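Local coordinates for protein sorting nexin-3 (Saccharomyces cerevisiae, PDB 1OCS) that binds phosphatidylinositol 3-phosphate through its PX domain and helps retrieve late Golgi membrane proteins from the prevacuolar compartment, at residues E37-H41 with L131-Q136; P69-K73 with V152-E156. All blocks are in the same frame, centred on the assembly; numbering follows the deposited sequence.

Contact 1. Residues E37-H41 with L131-Q136; sequences EIEVH and LNTWMQ
Two side-chain amides of 131-136, Asn132 and Gln136, meet the backbone of strand 37-41. The Asn132 amide turns its OD1 to the strand: Val40 N donates to it over 2.9 Å. The bond lies in the carbonyl plane, on a lone pair, and is nearly straight at 165°. Glu39 CG also packs against OD1. One turn further along the helix, Gln136 NE2 gives a hydrogen bond of 2.9 Å to Ile38 O. NE2 approaches the carbonyl almost end-on, with the oxygen tilted a little from the amide plane. Thus the helix both accepts from and donates to the strand.

Beside the two bonds, the packing is apolar. Ile38 CG1 is anti to its backbone N (chi1 -167°), which carries CD1 to Met135 CG at 3.6 Å. The isoleucine and methionine chains run roughly perpendicular. Val40 spreads its branches: CG2 meets Met135 CB at 3.7 Å and CG1 rests on Leu131 CB.

Strand and helix run nearly antiparallel, at 158°, with axes 6.8 Å apart. Strand 36-46 is an edge of the antiparallel sheet and pairs with strand 57-66. On the helix side, Met135 also touches Phe85 and Phe88 of helix 82-89 and Leu151 and Phe154 of helix 149-156.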
loop_
_atom_site.group_PDB
_atom_site.type_symbol
_atom_site.label_atom_id
_atom_site.label_comp_id
_atom_site.label_asym_id
_atom_site.label_seq_id
_atom_site.Cartn_x
_atom_site.Cartn_y
_atom_site.Cartn_z
ATOM N N GLU A 37 2.133 -8.734 -9.355
ATOM C CA GLU A 37 0.794 -9.063 -8.896
ATOM C C GLU A 37 0.701 -8.452 -7.506
ATOM O O GLU A 37 1.645 -8.537 -6.724
ATOM C CB GLU A 37 0.624 -10.583 -8.784
ATOM C CG GLU A 37 0.917 -11.343 -10.068
ATOM C CD GLU A 37 1.252 -12.800 -9.813
ATOM O OE1 GLU A 37 1.601 -13.505 -10.780
ATOM O OE2 GLU A 37 1.170 -13.239 -8.644
ATOM N N ILE A 38 -0.421 -7.825 -7.191
ATOM C CA ILE A 38 -0.558 -7.252 -5.866
ATOM C C ILE A 38 -2.008 -7.161 -5.455
ATOM O O ILE A 38 -2.900 -6.921 -6.279
ATOM C CB ILE A 38 0.099 -5.855 -5.775
ATOM C CG1 ILE A 38 0.208 -5.436 -4.306
ATOM C CG2 ILE A 38 -0.706 -4.835 -6.572
ATOM C CD1 ILE A 38 1.241 -4.341 -4.060
ATOM N N GLU A 39 -2.234 -7.372 -4.166
ATOM C CA GLU A 39 -3.569 -7.320 -3.613
ATOM C C GLU A 39 -3.521 -6.823 -2.175
ATOM O O GLU A 39 -2.562 -7.081 -1.446
ATOM C CB GLU A 39 -4.203 -8.715 -3.662
ATOM C CG GLU A 39 -5.576 -8.801 -3.013
ATOM C CD GLU A 39 -6.199 -10.187 -3.131
ATOM O OE1 GLU A 39 -7.322 -10.382 -2.611
ATOM O OE2 GLU A 39 -5.564 -11.075 -3.744
ATOM N N VAL A 40 -4.554 -6.086 -1.788
ATOM C CA VAL A 40 -4.682 -5.579 -0.430
ATOM C C VAL A 40 -5.918 -6.289 0.098
ATOM O O VAL A 40 -6.988 -6.202 -0.497
ATOM C CB VAL A 40 -4.905 -4.053 -0.407
ATOM C CG1 VAL A 40 -5.049 -3.565 1.039
ATOM C CG2 VAL A 40 -3.732 -3.350 -1.087
ATOM N N HIS A 41 -5.769 -7.011 1.198
ATOM C CA HIS A 41 -6.886 -7.749 1.761
ATOM C C HIS A 41 -6.597 -8.087 3.220
ATOM O O HIS A 41 -5.733 -7.478 3.849
ATOM C CB HIS A 41 -7.086 -9.038 0.957
ATOM C CG HIS A 41 -6.028 -10.066 1.204
ATOM N ND1 HIS A 41 -4.683 -9.765 1.184
ATOM C CD2 HIS A 41 -6.115 -11.380 1.518
ATOM C CE1 HIS A 41 -3.986 -10.848 1.480
ATOM N NE2 HIS A 41 -4.832 -11.842 1.687
ATOM N N LEU A 131 -8.405 0.491 -1.282
ATOM C CA LEU A 131 -6.953 0.369 -1.223
ATOM C C LEU A 131 -6.427 -0.675 -2.206
ATOM O O LEU A 131 -5.358 -0.498 -2.790
ATOM C CB LEU A 131 -6.508 0.023 0.199
ATOM C CG LEU A 131 -6.711 1.130 1.243
ATOM C CD1 LEU A 131 -6.361 0.599 2.611
ATOM C CD2 LEU A 131 -5.853 2.338 0.905
ATOM N N ASN A 132 -7.172 -1.764 -2.377
ATOM C CA ASN A 132 -6.765 -2.819 -3.301
ATOM C C ASN A 132 -6.691 -2.241 -4.715
ATOM O O ASN A 132 -5.689 -2.385 -5.407
ATOM C CB ASN A 132 -7.765 -3.982 -3.266
ATOM C CG ASN A 132 -7.368 -5.121 -4.194
ATOM O OD1 ASN A 132 -6.351 -5.784 -3.980
ATOM N ND2 ASN A 132 -8.165 -5.345 -5.240
ATOM N N THR A 133 -7.760 -1.571 -5.131
ATOM C CA THR A 133 -7.817 -0.964 -6.457
ATOM C C THR A 133 -6.721 0.087 -6.633
ATOM O O THR A 133 -6.052 0.133 -7.669
ATOM C CB THR A 133 -9.195 -0.306 -6.697
ATOM O OG1 THR A 133 -10.207 -1.318 -6.692
ATOM C CG2 THR A 133 -9.224 0.422 -8.034
ATOM N N TRP A 134 -6.538 0.922 -5.614
ATOM C CA TRP A 134 -5.527 1.977 -5.646
ATOM C C TRP A 134 -4.122 1.390 -5.797
ATOM O O TRP A 134 -3.332 1.842 -6.626
ATOM C CB TRP A 134 -5.591 2.797 -4.353
ATOM C CG TRP A 134 -4.747 4.045 -4.365
ATOM C CD1 TRP A 134 -5.078 5.252 -4.910
ATOM C CD2 TRP A 134 -3.439 4.207 -3.800
ATOM N NE1 TRP A 134 -4.062 6.156 -4.716
ATOM C CE2 TRP A 134 -3.043 5.542 -4.036
ATOM C CE3 TRP A 134 -2.562 3.351 -3.113
ATOM C CZ2 TRP A 134 -1.807 6.049 -3.611
ATOM C CZ3 TRP A 134 -1.332 3.853 -2.690
ATOM C CH2 TRP A 134 -0.967 5.194 -2.941
ATOM N N MET A 135 -3.819 0.378 -4.989
ATOM C CA MET A 135 -2.505 -0.250 -5.015
ATOM C C MET A 135 -2.192 -0.903 -6.359
ATOM O O MET A 135 -1.070 -0.799 -6.851
ATOM C CB MET A 135 -2.401 -1.283 -3.890
ATOM C CG MET A 135 -0.992 -1.537 -3.397
ATOM S SD MET A 135 -0.143 -0.023 -2.858
ATOM C CE MET A 135 1.460 -0.303 -3.555
ATOM N N GLN A 136 -3.177 -1.573 -6.959
ATOM C CA GLN A 136 -2.957 -2.224 -8.249
ATOM C C GLN A 136 -2.728 -1.172 -9.328
ATOM O O GLN A 136 -1.958 -1.384 -10.267
ATOM C CB GLN A 136 -4.153 -3.110 -8.618
ATOM C CG GLN A 136 -4.433 -4.204 -7.589
ATOM C CD GLN A 136 -5.512 -5.174 -8.024
ATOM O OE1 GLN A 136 -6.348 -4.857 -8.871
ATOM N NE2 GLN A 136 -5.511 -6.361 -7.431
#

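Contact 2. Residues P69-K73 with V152-E156; sequences PSFHK and VRFIE
Phe71 and Val152 run antiparallel past each other, and the valine methyl CG2 sits over one face of the ring. This is a CH-pi contact, 4.0 Å from CG2 to the centroid of the Phe71 ring, with the methyl nearly over its centre. Ile155 stands roughly perpendicular to Phe71 and brings CD1 to the ring edge, 3.8 Å from CE2.

Glu156 reaches the loop with an extended chain. Its CG is anti to the carbonyl carbon (chi1 -67°), and the carboxylate reaches the backbone N of His72. His72 N donates to OE1 over 2.7 Å, at 162°, on the syn lone pair. The other oxygen, OE2, lies at the His72 ring edge, 2.9 Å from CD2. The ring and carboxylate planes are 54° apart. An alanine in place of Glu156 would probably leave His72 N without this acceptor and free the loop backbone there to shift.

Ser70 OG bonds to Gln145 O, and Lys73 NZ to Val75 O and Ser76 OG. The contact fixes the loop between strands 57-66 and 75-81 onto the C-terminal helix 149-156, within the sheet-and-helices fold of a PX domain, away from the lipid site.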
loop_
_atom_site.group_PDB
_atom_site.type_symbol
_atom_site.label_atom_id
_atom_site.label_comp_id
_atom_site.label_asym_id
_atom_site.label_seq_id
_atom_site.Cartn_x
_atom_site.Cartn_y
_atom_site.Cartn_z
ATOM N N PRO A 69 13.283 -6.090 -11.711
ATOM C CA PRO A 69 14.656 -5.884 -11.242
ATOM C C PRO A 69 14.835 -4.891 -10.095
ATOM O O PRO A 69 15.857 -4.918 -9.411
ATOM C CB PRO A 69 15.397 -5.455 -12.512
ATOM C CG PRO A 69 14.337 -4.785 -13.316
ATOM C CD PRO A 69 13.154 -5.711 -13.128
ATOM N N SER A 70 13.856 -4.016 -9.877
ATOM C CA SER A 70 13.970 -3.042 -8.791
ATOM C C SER A 70 13.653 -3.664 -7.435
ATOM O O SER A 70 13.978 -3.092 -6.396
ATOM C CB SER A 70 13.044 -1.841 -9.033
ATOM O OG SER A 70 11.700 -2.256 -9.185
ATOM N N PHE A 71 13.017 -4.833 -7.447
ATOM C CA PHE A 71 12.668 -5.517 -6.205
ATOM C C PHE A 71 13.773 -6.488 -5.796
ATOM O O PHE A 71 14.571 -6.909 -6.629
ATOM C CB PHE A 71 11.332 -6.247 -6.351
ATOM C CG PHE A 71 10.142 -5.324 -6.375
ATOM C CD1 PHE A 71 9.893 -4.514 -7.478
ATOM C CD2 PHE A 71 9.280 -5.251 -5.284
ATOM C CE1 PHE A 71 8.803 -3.644 -7.496
ATOM C CE2 PHE A 71 8.187 -4.385 -5.292
ATOM C CZ PHE A 71 7.948 -3.581 -6.399
ATOM N N HIS A 72 13.801 -6.848 -4.514
ATOM C CA HIS A 72 14.842 -7.725 -3.981
ATOM C C HIS A 72 14.423 -9.170 -3.714
ATOM O O HIS A 72 15.266 -10.019 -3.431
ATOM C CB HIS A 72 15.405 -7.108 -2.699
ATOM C CG HIS A 72 15.788 -5.668 -2.848
ATOM N ND1 HIS A 72 16.979 -5.268 -3.413
ATOM C CD2 HIS A 72 15.106 -4.533 -2.565
ATOM C CE1 HIS A 72 17.015 -3.949 -3.472
ATOM N NE2 HIS A 72 15.890 -3.479 -2.966
ATOM N N LYS A 73 13.126 -9.446 -3.783
ATOM C CA LYS A 73 12.631 -10.798 -3.572
ATOM C C LYS A 73 11.336 -10.989 -4.353
ATOM O O LYS A 73 10.686 -10.017 -4.731
ATOM C CB LYS A 73 12.446 -11.083 -2.072
ATOM C CG LYS A 73 11.582 -10.105 -1.300
ATOM C CD LYS A 73 11.961 -10.149 0.183
ATOM C CE LYS A 73 10.932 -9.476 1.065
ATOM N NZ LYS A 73 9.707 -10.313 1.209
ATOM N N VAL A 152 8.955 0.145 -3.928
ATOM C CA VAL A 152 9.589 -1.094 -3.477
ATOM C C VAL A 152 9.616 -1.216 -1.956
ATOM O O VAL A 152 9.247 -2.249 -1.403
ATOM C CB VAL A 152 11.047 -1.209 -4.001
ATOM C CG1 VAL A 152 11.664 -2.532 -3.534
ATOM C CG2 VAL A 152 11.065 -1.132 -5.520
ATOM N N ARG A 153 10.050 -0.158 -1.279
ATOM C CA ARG A 153 10.126 -0.182 0.177
ATOM C C ARG A 153 8.753 -0.367 0.812
ATOM O O ARG A 153 8.604 -1.124 1.772
ATOM C CB ARG A 153 10.766 1.107 0.704
ATOM C CG ARG A 153 11.119 1.049 2.191
ATOM C CD ARG A 153 12.003 2.224 2.597
ATOM N NE ARG A 153 11.234 3.362 3.097
ATOM C CZ ARG A 153 10.652 3.399 4.291
ATOM N NH1 ARG A 153 10.752 2.359 5.112
ATOM N NH2 ARG A 153 9.973 4.475 4.668
ATOM N N PHE A 154 7.749 0.322 0.277
ATOM C CA PHE A 154 6.389 0.226 0.811
ATOM C C PHE A 154 5.855 -1.197 0.735
ATOM O O PHE A 154 5.090 -1.639 1.597
ATOM C CB PHE A 154 5.444 1.142 0.042
ATOM C CG PHE A 154 4.043 1.168 0.598
ATOM C CD1 PHE A 154 3.790 1.730 1.850
ATOM C CD2 PHE A 154 2.978 0.633 -0.127
ATOM C CE1 PHE A 154 2.495 1.759 2.371
ATOM C CE2 PHE A 154 1.681 0.656 0.388
ATOM C CZ PHE A 154 1.440 1.223 1.641
ATOM N N ILE A 155 6.255 -1.906 -0.312
ATOM C CA ILE A 155 5.817 -3.280 -0.525
ATOM C C ILE A 155 6.655 -4.317 0.232
ATOM O O ILE A 155 6.116 -5.294 0.745
ATOM C CB ILE A 155 5.852 -3.617 -2.040
ATOM C CG1 ILE A 155 4.722 -2.870 -2.757
ATOM C CG2 ILE A 155 5.761 -5.135 -2.258
ATOM C CD1 ILE A 155 4.808 -2.928 -4.271
ATOM N N GLU A 156 7.964 -4.089 0.314
ATOM C CA GLU A 156 8.880 -5.037 0.947
ATOM C C GLU A 156 9.204 -4.928 2.436
ATOM O O GLU A 156 9.297 -5.944 3.122
ATOM C CB GLU A 156 10.213 -5.048 0.188
ATOM C CG GLU A 156 10.137 -5.605 -1.223
ATOM C CD GLU A 156 11.505 -5.706 -1.882
ATOM O OE1 GLU A 156 11.621 -6.410 -2.903
ATOM O OE2 GLU A 156 12.465 -5.080 -1.380
#

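In the fold
Both contacts join the three-stranded sheet region to the helices, and they meet at helix 149-156. Contact 1 lies nearer the middle of the chain, its centre about 7 Å from the chain centre, against about 12 Å for contact 2. Contact 1 pairs two regular elements, with two amide-to-backbone bonds beside an aliphatic core. Contact 2 ties an irregular loop to a helix, with one carboxylate bond and an aromatic face. Each is part buried and part exposed. The apolar sides touch: Ile38 CD1 packs on Ile155 CD1, and Met135 on Phe154. Contact 1 also lies close to the lipid-binding Arg127, next to Leu131; contact 2 is remote from it.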